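Local structure of vacuolar aminopeptidase 1 (Saccharomyces cerevisiae S288c, 4R8F) at residues 94-99 with 209-214; 148-153 with 220-225; 308-313 with 414-419. The protein removes amino acids from the N-terminus of peptides and proteins as a zinc-dependent vacuolar enzyme, and is the major cargo of the cytoplasm-to-vacuole targeting pathway. One frame throughout, in Å; residues are numbered along the deposited sequence.

Interaction 1: residues 94-99 with 209-214; sequences VKLKPV and GKHCIH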
ATOM      1  N   VAL A  94       7.671 -24.464  29.141  1.00 31.90           N
ATOM      2  CA  VAL A  94       8.073 -25.184  27.961  1.00 31.56           C
ATOM      3  C   VAL A  94       8.042 -26.649  28.359  1.00 31.67           C
ATOM      4  O   VAL A  94       8.480 -27.009  29.448  1.00 30.84           O
ATOM      5  CB  VAL A  94       9.494 -24.772  27.554  1.00 31.29           C
ATOM      6  CG1 VAL A  94       9.998 -25.618  26.396  1.00 31.43           C
ATOM      7  CG2 VAL A  94       9.531 -23.290  27.215  1.00 31.13           C
ATOM      8  N   LYS A  95       7.509 -27.488  27.485  1.00 32.96           N
ATOM      9  CA  LYS A  95       7.435 -28.909  27.751  1.00 33.87           C
ATOM     10  C   LYS A  95       8.235 -29.693  26.745  1.00 35.13           C
ATOM     11  O   LYS A  95       8.265 -29.368  25.561  1.00 34.30           O
ATOM     12  CB  LYS A  95       5.989 -29.388  27.726  1.00 34.65           C
ATOM     13  CG  LYS A  95       5.252 -29.081  29.010  1.00 35.64           C
ATOM     14  CD  LYS A  95       3.918 -29.794  29.062  1.00 36.81           C
ATOM     15  CE  LYS A  95       3.153 -29.422  30.320  1.00 38.00           C
ATOM     16  NZ  LYS A  95       3.686 -30.096  31.540  1.00 38.53           N
ATOM     17  N   LEU A  96       8.882 -30.736  27.248  1.00 37.18           N
ATOM     18  CA  LEU A  96       9.583 -31.689  26.420  1.00 38.23           C
ATOM     19  C   LEU A  96       8.534 -32.395  25.577  1.00 39.78           C
ATOM     20  O   LEU A  96       7.528 -32.866  26.109  1.00 39.28           O
ATOM     21  CB  LEU A  96      10.307 -32.696  27.309  1.00 39.08           C
ATOM     22  CG  LEU A  96      11.662 -33.182  26.822  1.00 39.80           C
ATOM     23  CD1 LEU A  96      12.721 -32.126  27.078  1.00 40.02           C
ATOM     24  CD2 LEU A  96      12.018 -34.482  27.521  1.00 40.47           C
ATOM     25  N   LYS A  97       8.742 -32.450  24.266  1.00 42.12           N
ATOM     26  CA  LYS A  97       7.805 -33.149  23.392  1.00 44.39           C
ATOM     27  C   LYS A  97       7.892 -34.664  23.621  1.00 46.46           C
ATOM     28  O   LYS A  97       8.930 -35.161  24.062  1.00 47.25           O
ATOM     29  CB  LYS A  97       8.067 -32.815  21.924  1.00 45.68           C
ATOM     30  CG  LYS A  97       7.661 -31.403  21.531  1.00 46.80           C
ATOM     31  CD  LYS A  97       7.343 -31.326  20.049  1.00 48.06           C
ATOM     32  CE  LYS A  97       7.255 -29.889  19.562  1.00 49.48           C
ATOM     33  NZ  LYS A  97       8.548 -29.436  18.969  1.00 50.96           N
ATOM     34  N   PRO A  98       6.796 -35.398  23.338  1.00 48.17           N
ATOM     35  CA  PRO A  98       6.718 -36.865  23.487  1.00 48.37           C
ATOM     36  C   PRO A  98       7.896 -37.625  22.864  1.00 48.55           C
ATOM     37  O   PRO A  98       8.358 -38.622  23.424  1.00 48.34           O
ATOM     38  CB  PRO A  98       5.415 -37.215  22.768  1.00 49.04           C
ATOM     39  CG  PRO A  98       4.568 -35.996  22.913  1.00 49.21           C
ATOM     40  CD  PRO A  98       5.489 -34.812  22.986  1.00 48.94           C
ATOM     41  N   VAL A  99       8.336 -37.169  21.697  1.00 47.67           N
ATOM     42  CA  VAL A  99       9.627 -37.532  21.129  1.00 48.11           C
ATOM     43  C   VAL A  99      10.413 -36.232  21.066  1.00 47.97           C
ATOM     44  O   VAL A  99      10.173 -35.391  20.200  1.00 46.40           O
ATOM     45  CB  VAL A  99       9.506 -38.149  19.717  1.00 48.93           C
ATOM     46  CG1 VAL A  99      10.883 -38.475  19.147  1.00 49.21           C
ATOM     47  CG2 VAL A  99       8.640 -39.401  19.748  1.00 49.30           C
ATOM     48  N   GLY A 209      13.917 -44.895  21.572  1.00 55.86           N
ATOM     49  CA  GLY A 209      13.977 -44.106  20.342  1.00 56.62           C
ATOM     50  C   GLY A 209      13.506 -42.665  20.483  1.00 56.69           C
ATOM     51  O   GLY A 209      13.825 -41.820  19.645  1.00 57.67           O
ATOM     52  N   LYS A 210      12.762 -42.378  21.551  1.00 55.68           N
ATOM     53  CA  LYS A 210      12.001 -41.132  21.659  1.00 54.98           C
ATOM     54  C   LYS A 210      12.798 -39.981  22.273  1.00 53.27           C
ATOM     55  O   LYS A 210      12.548 -38.815  21.968  1.00 52.78           O
ATOM     56  CB  LYS A 210      10.726 -41.366  22.474  1.00 55.74           C
ATOM     57  CG  LYS A 210      10.002 -42.654  22.111  1.00 56.20           C
ATOM     58  CD  LYS A 210       8.508 -42.568  22.375  1.00 57.38           C
ATOM     59  CE  LYS A 210       7.840 -43.932  22.257  1.00 57.66           C
ATOM     60  NZ  LYS A 210       8.205 -44.657  21.007  1.00 57.77           N
ATOM     61  N   HIS A 211      13.740 -40.311  23.150  1.00 51.00           N
ATOM     62  CA  HIS A 211      14.555 -39.303  23.819  1.00 50.16           C
ATOM     63  C   HIS A 211      16.010 -39.735  23.794  1.00 50.48           C
ATOM     64  O   HIS A 211      16.308 -40.932  23.857  1.00 50.01           O
ATOM     65  CB  HIS A 211      14.085 -39.110  25.259  1.00 49.50           C
ATOM     66  CG  HIS A 211      12.628 -38.782  25.382  1.00 48.69           C
ATOM     67  ND1 HIS A 211      12.140 -37.503  25.232  1.00 47.68           N
ATOM     68  CD2 HIS A 211      11.556 -39.567  25.636  1.00 47.71           C
ATOM     69  CE1 HIS A 211      10.828 -37.514  25.392  1.00 47.55           C
ATOM     70  NE2 HIS A 211      10.449 -38.754  25.639  1.00 47.28           N
ATOM     71  N   CYS A 212      16.915 -38.764  23.705  1.00 50.75           N
ATOM     72  CA  CYS A 212      18.331 -39.075  23.552  1.00 51.45           C
ATOM     73  C   CYS A 212      18.819 -39.794  24.802  1.00 49.68           C
ATOM     74  O   CYS A 212      18.363 -39.502  25.910  1.00 49.36           O
ATOM     75  CB  CYS A 212      19.161 -37.816  23.250  1.00 53.61           C
ATOM     76  SG  CYS A 212      19.846 -36.936  24.673  1.00 57.17           S
ATOM     77  N   ILE A 213      19.730 -40.744  24.612  1.00 48.22           N
ATOM     78  CA  ILE A 213      20.147 -41.636  25.692  1.00 47.68           C
ATOM     79  C   ILE A 213      20.691 -40.880  26.905  1.00 47.84           C
ATOM     80  O   ILE A 213      20.510 -41.318  28.043  1.00 47.35           O
ATOM     81  CB  ILE A 213      21.192 -42.675  25.209  1.00 47.12           C
ATOM     82  CG1 ILE A 213      21.311 -43.834  26.207  1.00 46.41           C
ATOM     83  CG2 ILE A 213      22.556 -42.025  24.988  1.00 46.97           C
ATOM     84  CD1 ILE A 213      19.996 -44.508  26.539  1.00 46.49           C
ATOM     85  N   HIS A 214      21.344 -39.747  26.663  1.00 47.87           N
ATOM     86  CA  HIS A 214      21.933 -38.974  27.745  1.00 49.80           C
ATOM     87  C   HIS A 214      20.854 -38.400  28.660  1.00 47.87           C
ATOM     88  O   HIS A 214      20.963 -38.492  29.882  1.00 48.64           O
ATOM     89  CB  HIS A 214      22.814 -37.847  27.205  1.00 52.77           C
ATOM     90  CG  HIS A 214      23.890 -37.419  28.155  1.00 57.53           C
ATOM     91  ND1 HIS A 214      23.803 -37.606  29.521  1.00 59.98           N
ATOM     92  CD2 HIS A 214      25.075 -36.800  27.937  1.00 60.35           C
ATOM     93  CE1 HIS A 214      24.891 -37.128  30.099  1.00 61.28           C
ATOM     94  NE2 HIS A 214      25.677 -36.631  29.161  1.00 61.47           N
TER

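Interaction 2: residues 148-153 with 220-225; sequences ALVDST and AKLAGV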
ATOM      1  N   ALA A 148       7.567 -41.187  39.776  1.00 35.79           N
ATOM      2  CA  ALA A 148       8.656 -40.531  40.492  1.00 35.30           C
ATOM      3  C   ALA A 148       8.740 -39.085  40.037  1.00 35.20           C
ATOM      4  O   ALA A 148       8.523 -38.786  38.864  1.00 36.57           O
ATOM      5  CB  ALA A 148       9.973 -41.240  40.226  1.00 34.94           C
ATOM      6  N   LEU A 149       9.047 -38.191  40.971  1.00 34.61           N
ATOM      7  CA  LEU A 149       9.275 -36.795  40.641  1.00 34.15           C
ATOM      8  C   LEU A 149      10.764 -36.519  40.515  1.00 33.43           C
ATOM      9  O   LEU A 149      11.582 -37.060  41.257  1.00 33.29           O
ATOM     10  CB  LEU A 149       8.634 -35.872  41.679  1.00 34.47           C
ATOM     11  CG  LEU A 149       7.103 -35.940  41.778  1.00 34.93           C
ATOM     12  CD1 LEU A 149       6.577 -34.694  42.474  1.00 35.40           C
ATOM     13  CD2 LEU A 149       6.429 -36.103  40.418  1.00 34.82           C
ATOM     14  N   VAL A 150      11.092 -35.652  39.571  1.00 32.50           N
ATOM     15  CA  VAL A 150      12.457 -35.438  39.133  1.00 31.61           C
ATOM     16  C   VAL A 150      12.666 -33.932  38.961  1.00 31.42           C
ATOM     17  O   VAL A 150      11.752 -33.217  38.559  1.00 31.64           O
ATOM     18  CB  VAL A 150      12.699 -36.273  37.845  1.00 31.67           C
ATOM     19  CG1 VAL A 150      13.258 -35.451  36.695  1.00 32.07           C
ATOM     20  CG2 VAL A 150      13.560 -37.489  38.154  1.00 31.49           C
ATOM     21  N   ASP A 151      13.859 -33.454  39.294  1.00 31.51           N
ATOM     22  CA  ASP A 151      14.142 -32.019  39.334  1.00 31.28           C
ATOM     23  C   ASP A 151      15.656 -31.815  39.275  1.00 31.43           C
ATOM     24  O   ASP A 151      16.395 -32.390  40.075  1.00 31.77           O
ATOM     25  CB  ASP A 151      13.564 -31.421  40.624  1.00 31.63           C
ATOM     26  CG  ASP A 151      13.689 -29.897  40.700  1.00 32.25           C
ATOM     27  OD1 ASP A 151      14.092 -29.254  39.709  1.00 32.33           O
ATOM     28  OD2 ASP A 151      13.374 -29.336  41.776  1.00 32.39           O
ATOM     29  N   SER A 152      16.113 -31.004  38.321  1.00 30.81           N
ATOM     30  CA  SER A 152      17.547 -30.775  38.125  1.00 30.25           C
ATOM     31  C   SER A 152      18.087 -29.598  38.936  1.00 30.07           C
ATOM     32  O   SER A 152      19.299 -29.417  39.022  1.00 30.62           O
ATOM     33  CB  SER A 152      17.851 -30.551  36.643  1.00 29.75           C
ATOM     34  OG  SER A 152      17.417 -29.272  36.219  1.00 29.72           O
ATOM     35  N   THR A 153      17.197 -28.799  39.520  1.00 29.71           N
ATOM     36  CA  THR A 153      17.599 -27.626  40.299  1.00 29.74           C
ATOM     37  C   THR A 153      18.725 -27.998  41.272  1.00 30.05           C
ATOM     38  O   THR A 153      18.628 -29.021  41.944  1.00 30.48           O
ATOM     39  CB  THR A 153      16.404 -27.067  41.095  1.00 29.46           C
ATOM     40  OG1 THR A 153      15.290 -26.886  40.213  1.00 30.17           O
ATOM     41  CG2 THR A 153      16.738 -25.735  41.755  1.00 29.46           C
ATOM     42  N   ALA A 220      16.819 -40.872  34.708  1.00 41.89           N
ATOM     43  CA  ALA A 220      16.859 -42.165  35.402  1.00 43.27           C
ATOM     44  C   ALA A 220      17.688 -42.088  36.681  1.00 44.36           C
ATOM     45  O   ALA A 220      17.320 -42.671  37.703  1.00 44.80           O
ATOM     46  CB  ALA A 220      17.413 -43.247  34.487  1.00 42.83           C
ATOM     47  N   LYS A 221      18.802 -41.362  36.611  1.00 45.72           N
ATOM     48  CA  LYS A 221      19.684 -41.172  37.761  1.00 47.71           C
ATOM     49  C   LYS A 221      18.987 -40.396  38.886  1.00 47.08           C
ATOM     50  O   LYS A 221      19.057 -40.785  40.053  1.00 46.53           O
ATOM     51  CB  LYS A 221      20.960 -40.437  37.341  1.00 50.50           C
ATOM     52  CG  LYS A 221      22.115 -40.615  38.320  1.00 53.25           C
ATOM     53  CD  LYS A 221      22.841 -39.306  38.620  1.00 55.34           C
ATOM     54  CE  LYS A 221      24.032 -39.075  37.699  1.00 56.76           C
ATOM     55  NZ  LYS A 221      25.223 -39.868  38.121  1.00 57.81           N
ATOM     56  N   LEU A 222      18.314 -39.307  38.523  1.00 46.70           N
ATOM     57  CA  LEU A 222      17.583 -38.479  39.487  1.00 45.30           C
ATOM     58  C   LEU A 222      16.484 -39.265  40.203  1.00 45.03           C
ATOM     59  O   LEU A 222      16.296 -39.116  41.407  1.00 46.33           O
ATOM     60  CB  LEU A 222      16.951 -37.275  38.786  1.00 45.03           C
ATOM     61  CG  LEU A 222      17.845 -36.223  38.128  1.00 45.18           C
ATOM     62  CD1 LEU A 222      16.990 -35.277  37.300  1.00 45.13           C
ATOM     63  CD2 LEU A 222      18.654 -35.450  39.158  1.00 44.93           C
ATOM     64  N   ALA A 223      15.757 -40.091  39.455  1.00 44.37           N
ATOM     65  CA  ALA A 223      14.659 -40.885  40.017  1.00 44.39           C
ATOM     66  C   ALA A 223      15.140 -42.086  40.836  1.00 44.96           C
ATOM     67  O   ALA A 223      14.416 -42.579  41.698  1.00 44.17           O
ATOM     68  CB  ALA A 223      13.735 -41.354  38.906  1.00 44.10           C
ATOM     69  N   GLY A 224      16.353 -42.557  40.560  1.00 46.16           N
ATOM     70  CA  GLY A 224      16.912 -43.720  41.250  1.00 46.63           C
ATOM     71  C   GLY A 224      16.423 -45.027  40.651  1.00 47.03           C
ATOM     72  O   GLY A 224      16.217 -46.010  41.367  1.00 47.29           O
ATOM     73  N   VAL A 225      16.239 -45.034  39.333  1.00 46.90           N
ATOM     74  CA  VAL A 225      15.776 -46.216  38.611  1.00 46.79           C
ATOM     75  C   VAL A 225      16.644 -46.407  37.371  1.00 46.59           C
ATOM     76  O   VAL A 225      17.476 -45.558  37.057  1.00 47.80           O
ATOM     77  CB  VAL A 225      14.284 -46.096  38.212  1.00 47.06           C
ATOM     78  CG1 VAL A 225      13.439 -45.690  39.415  1.00 46.97           C
ATOM     79  CG2 VAL A 225      14.088 -45.108  37.067  1.00 46.87           C
TER

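Interaction 3: residues 308-313 with 414-419; sequences GLLESV and PSLASQ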
ATOM      1  N   GLY A 308     -14.848 -30.766  37.019  1.00 27.10           N
ATOM      2  CA  GLY A 308     -15.779 -30.895  38.127  1.00 26.99           C
ATOM      3  C   GLY A 308     -15.287 -31.619  39.366  1.00 27.11           C
ATOM      4  O   GLY A 308     -16.072 -32.300  40.021  1.00 27.77           O
ATOM      5  N   LEU A 309     -14.012 -31.473  39.718  1.00 27.01           N
ATOM      6  CA  LEU A 309     -13.513 -32.104  40.943  1.00 27.23           C
ATOM      7  C   LEU A 309     -14.205 -31.527  42.177  1.00 27.21           C
ATOM      8  O   LEU A 309     -14.545 -32.264  43.099  1.00 26.94           O
ATOM      9  CB  LEU A 309     -11.997 -31.955  41.099  1.00 27.14           C
ATOM     10  CG  LEU A 309     -11.415 -32.680  42.324  1.00 27.59           C
ATOM     11  CD1 LEU A 309     -11.709 -34.175  42.278  1.00 27.65           C
ATOM     12  CD2 LEU A 309      -9.917 -32.439  42.455  1.00 27.73           C
ATOM     13  N   LEU A 310     -14.401 -30.212  42.192  1.00 26.89           N
ATOM     14  CA  LEU A 310     -15.076 -29.548  43.309  1.00 26.79           C
ATOM     15  C   LEU A 310     -16.464 -30.131  43.544  1.00 26.87           C
ATOM     16  O   LEU A 310     -16.832 -30.459  44.673  1.00 26.85           O
ATOM     17  CB  LEU A 310     -15.188 -28.042  43.062  1.00 26.17           C
ATOM     18  CG  LEU A 310     -16.123 -27.269  43.994  1.00 26.26           C
ATOM     19  CD1 LEU A 310     -15.555 -27.237  45.404  1.00 26.47           C
ATOM     20  CD2 LEU A 310     -16.363 -25.860  43.480  1.00 26.15           C
ATOM     21  N   GLU A 311     -17.229 -30.256  42.471  1.00 26.61           N
ATOM     22  CA  GLU A 311     -18.595 -30.744  42.565  1.00 26.90           C
ATOM     23  C   GLU A 311     -18.592 -32.221  42.961  1.00 26.26           C
ATOM     24  O   GLU A 311     -19.433 -32.672  43.737  1.00 26.09           O
ATOM     25  CB  GLU A 311     -19.333 -30.542  41.239  1.00 27.64           C
ATOM     26  CG  GLU A 311     -19.403 -29.087  40.777  1.00 29.01           C
ATOM     27  CD  GLU A 311     -18.278 -28.706  39.819  1.00 29.60           C
ATOM     28  OE1 GLU A 311     -17.104 -28.671  40.244  1.00 30.45           O
ATOM     29  OE2 GLU A 311     -18.571 -28.436  38.639  1.00 30.02           O
ATOM     30  N   SER A 312     -17.630 -32.962  42.428  1.00 25.97           N
ATOM     31  CA  SER A 312     -17.460 -34.366  42.762  1.00 25.58           C
ATOM     32  C   SER A 312     -17.198 -34.540  44.261  1.00 25.62           C
ATOM     33  O   SER A 312     -17.863 -35.335  44.918  1.00 25.32           O
ATOM     34  CB  SER A 312     -16.323 -34.963  41.930  1.00 25.36           C
ATOM     35  OG  SER A 312     -16.050 -36.295  42.313  1.00 25.39           O
ATOM     36  N   VAL A 313     -16.248 -33.774  44.797  1.00 25.60           N
ATOM     37  CA  VAL A 313     -15.931 -33.811  46.227  1.00 25.83           C
ATOM     38  C   VAL A 313     -17.168 -33.582  47.093  1.00 26.48           C
ATOM     39  O   VAL A 313     -17.445 -34.360  48.006  1.00 26.20           O
ATOM     40  CB  VAL A 313     -14.853 -32.766  46.582  1.00 25.95           C
ATOM     41  CG1 VAL A 313     -14.834 -32.457  48.075  1.00 25.96           C
ATOM     42  CG2 VAL A 313     -13.489 -33.263  46.135  1.00 26.18           C
ATOM     43  N   PRO A 414     -16.453 -18.245  35.940  1.00 35.62           N
ATOM     44  CA  PRO A 414     -17.619 -18.492  35.089  1.00 34.93           C
ATOM     45  C   PRO A 414     -17.956 -19.974  34.951  1.00 33.70           C
ATOM     46  O   PRO A 414     -19.131 -20.340  34.964  1.00 34.13           O
ATOM     47  CB  PRO A 414     -17.196 -17.924  33.730  1.00 35.64           C
ATOM     48  CG  PRO A 414     -16.164 -16.901  34.043  1.00 35.97           C
ATOM     49  CD  PRO A 414     -15.455 -17.387  35.273  1.00 36.22           C
ATOM     50  N   SER A 415     -16.932 -20.813  34.811  1.00 31.87           N
ATOM     51  CA  SER A 415     -17.129 -22.254  34.735  1.00 30.96           C
ATOM     52  C   SER A 415     -17.759 -22.778  36.024  1.00 29.89           C
ATOM     53  O   SER A 415     -18.795 -23.433  35.984  1.00 29.45           O
ATOM     54  CB  SER A 415     -15.802 -22.971  34.470  1.00 31.32           C
ATOM     55  OG  SER A 415     -15.101 -22.363  33.402  1.00 31.64           O
ATOM     56  N   LEU A 416     -17.142 -22.465  37.163  1.00 28.92           N
ATOM     57  CA  LEU A 416     -17.631 -22.934  38.463  1.00 28.43           C
ATOM     58  C   LEU A 416     -19.015 -22.385  38.810  1.00 27.60           C
ATOM     59  O   LEU A 416     -19.872 -23.128  39.287  1.00 26.47           O
ATOM     60  CB  LEU A 416     -16.633 -22.591  39.577  1.00 28.87           C
ATOM     61  CG  LEU A 416     -15.297 -23.350  39.561  1.00 29.20           C
ATOM     62  CD1 LEU A 416     -14.418 -22.896  40.719  1.00 29.16           C
ATOM     63  CD2 LEU A 416     -15.510 -24.857  39.608  1.00 29.35           C
ATOM     64  N   ALA A 417     -19.230 -21.097  38.551  1.00 27.19           N
ATOM     65  CA  ALA A 417     -20.519 -20.445  38.805  1.00 27.16           C
ATOM     66  C   ALA A 417     -21.658 -21.128  38.055  1.00 27.30           C
ATOM     67  O   ALA A 417     -22.692 -21.440  38.634  1.00 27.72           O
ATOM     68  CB  ALA A 417     -20.454 -18.978  38.414  1.00 27.13           C
ATOM     69  N   SER A 418     -21.454 -21.352  36.763  1.00 27.39           N
ATOM     70  CA  SER A 418     -22.459 -21.985  35.921  1.00 27.42           C
ATOM     71  C   SER A 418     -22.590 -23.480  36.211  1.00 27.23           C
ATOM     72  O   SER A 418     -23.679 -24.041  36.114  1.00 27.16           O
ATOM     73  CB  SER A 418     -22.113 -21.775  34.448  1.00 27.40           C
ATOM     74  OG  SER A 418     -20.912 -22.450  34.119  1.00 27.86           O
ATOM     75  N   GLN A 419     -21.481 -24.125  36.559  1.00 27.17           N
ATOM     76  CA  GLN A 419     -21.498 -25.557  36.870  1.00 27.18           C
ATOM     77  C   GLN A 419     -22.226 -25.872  38.182  1.00 26.35           C
ATOM     78  O   GLN A 419     -22.882 -26.898  38.282  1.00 25.78           O
ATOM     79  CB  GLN A 419     -20.073 -26.126  36.902  1.00 28.11           C
ATOM     80  CG  GLN A 419     -19.481 -26.362  35.518  1.00 29.17           C
ATOM     81  CD  GLN A 419     -17.961 -26.448  35.509  1.00 30.68           C
ATOM     82  OE1 GLN A 419     -17.319 -25.995  34.562  1.00 32.15           O
ATOM     83  NE2 GLN A 419     -17.378 -27.027  36.559  1.00 31.15           N
TER

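Interaction 1: residues 94-99 with 209-214
The imidazole of His-211 reaches into the corner that the chain turns at Pro-98 and Val-99 and meets two successive carbonyl oxygens there. Its CE1 approaches Lys-97 O at 3.3 Å, with the oxygen at the ring edge and near its plane. Pro-98 O sits obliquely to the same ring, 3.0 Å from NE2, but the angle is too poor for a hydrogen bond. The ring's polar anchor is ND1, which is hydrogen-bonded to Ser-100 OG just beyond the corner. Leu-96 adds a branch from the strand: its CD2 lies 3.8 Å from His-211 ND1, again oblique to the ring. With CG anti to the carbonyl carbon (chi1 -55°), His-211 swings its ring back toward the strand end. This joins the loop leading into helix 213-223 to the six-stranded antiparallel sheet that carries strand 93-105, a sheet consistent with the dimerization domain of M18 aminopeptidases. Without the imidazole, as with an alanine here, Ser-100 OG would probably lose this partner and a gap would be likely to open beside Leu-96 CD2. Beside the ring, Val-99 and Lys-210 cross at about a right angle. Val-99 CG1, anti to its own N (chi1 178°), rests 3.3 Å from Lys-210 O, while CG2 meets Lys-210 CB at 4.0 Å. A CA-H...O contact from Val-99 CA to Lys-210 O, also 3.3 Å, runs alongside. A second subunit covers this corner: its His-358 NE2 hydrogen-bonds Val-99 O, and its Leu-370 packs on Pro-98.

Interaction 2: residues 148-153 with 220-225
A Schellman motif ends helix 213-223 just where its last turn, with Leu-222 and Ala-223, lies against edge strand 146-151 of the six-stranded antiparallel sheet. Gly-224, with positive phi, is the C-prime residue; Val-225 N reaches back to Ala-220 O at 3.1 Å, and Gly-224 N makes a weak bond to Lys-221 O. No hydrogen bond crosses to the strand, and what holds helix to sheet is apolar contact. Val-150 is the centre of it. Its CG2 sits 3.5 Å from Leu-222 CB and 3.9 Å from Ala-223 CB, so this methyl lies against the backbone link between the two residues as well as their CB atoms. The other branch, CG1, meets Leu-222 CD1 at 3.8 Å, and the two side chains cross at about a right angle. Leu-222 has its CG anti to the carbonyl carbon (chi1 -64°), which sends both methyls along the strand toward Asp-151, where CD2 comes 3.9 Å from the backbone O. Two residues back along the strand from Val-150, Ala-148 and Ala-223 meet methyl to methyl, CB to CB, at 4.0 Å. These small residues let the helix end lie close to the strand, with the CA atoms of Val-150 and Ala-223 nearest each other. Leu-135 of the adjacent strand 129-137 touches both Val-150 and Ala-223, whereas Leu-149 and Asp-151 point away from helix 213-223 and pack on helix 22-34. Asp-151 OD1 opens an Asx turn. It accepts from Thr-153 N, met from above the carboxylate plane, and from the same face takes Thr-153 OG1 on its syn side at 2.7 Å.

Interaction 3: residues 308-313 with 414-419
Glu-311 and Gln-419 make the closest approach between residues 308-313 and 414-419. Gln-419 NE2 donates to Glu-311 OE2 over 2.8 Å, a nearly straight bond that uses the syn lone pair of the carboxylate. The carboxylate and amide planes are only 16° apart, so the two flat groups lie nearly in one plane even though the side chains themselves cross at about a right angle. A sharp bend at chi2 (94°) turns the carboxylate of Glu-311 across toward the other helix, and it also brings OE2 to 3.3 Å from Gln-419 CB. Gln-419, extended beyond CG, carries its amide out to meet it. The same NE2 has a second acceptor, Ala-305 O, so both the loop before helix 309-321 and its first turn hold this amide. Both polar residues remain partly exposed, and theirs is the more open side of the contact.

The packed part is the buried leucine pair. Leu-310 CD2 and Leu-416 CD2 meet methyl to methyl at 4.1 Å, the side chains again crossing at about a right angle, and Leu-416 CD2 is 4.2 Å from Glu-311 OE1. Behind the leucines runs strand 286-292, where Tyr-292 touches both and backs the pair. The axes of 309-313 and 414-419 come no nearer than 11.2 Å, at a signed crossing angle of -37°, so side-chain ends rather than backbones do the touching. Leu-416 lies about 9 Å, side chain to side chain, from zinc ligand His-88. Two helices running in the same general direction and packed on a mixed beta-sheet are consistent with the alpha/beta catalytic domain of the M18 zinc exopeptidases.

Interactions 1 and 2 belong together: they sit at the loop leading into helix 213-223 and at its end, and join these to two strands of the same antiparallel sheet. Their centres are 15 Å apart and their nearest atoms about 7 Å, so they do not touch, and their segments alternate along the chain. Interaction 3 lies in a different part of the subunit, on the mixed sheet, 35 Å from each of the others between centres and about 17 to 18 Å between nearest atoms. It alone approaches the zinc site, with the Leu-416 side chain about 10 Å from that of Glu-295. Neighbouring subunits touch 94-99 with 209-214 and 308-313 with 414-419, but not interaction 2.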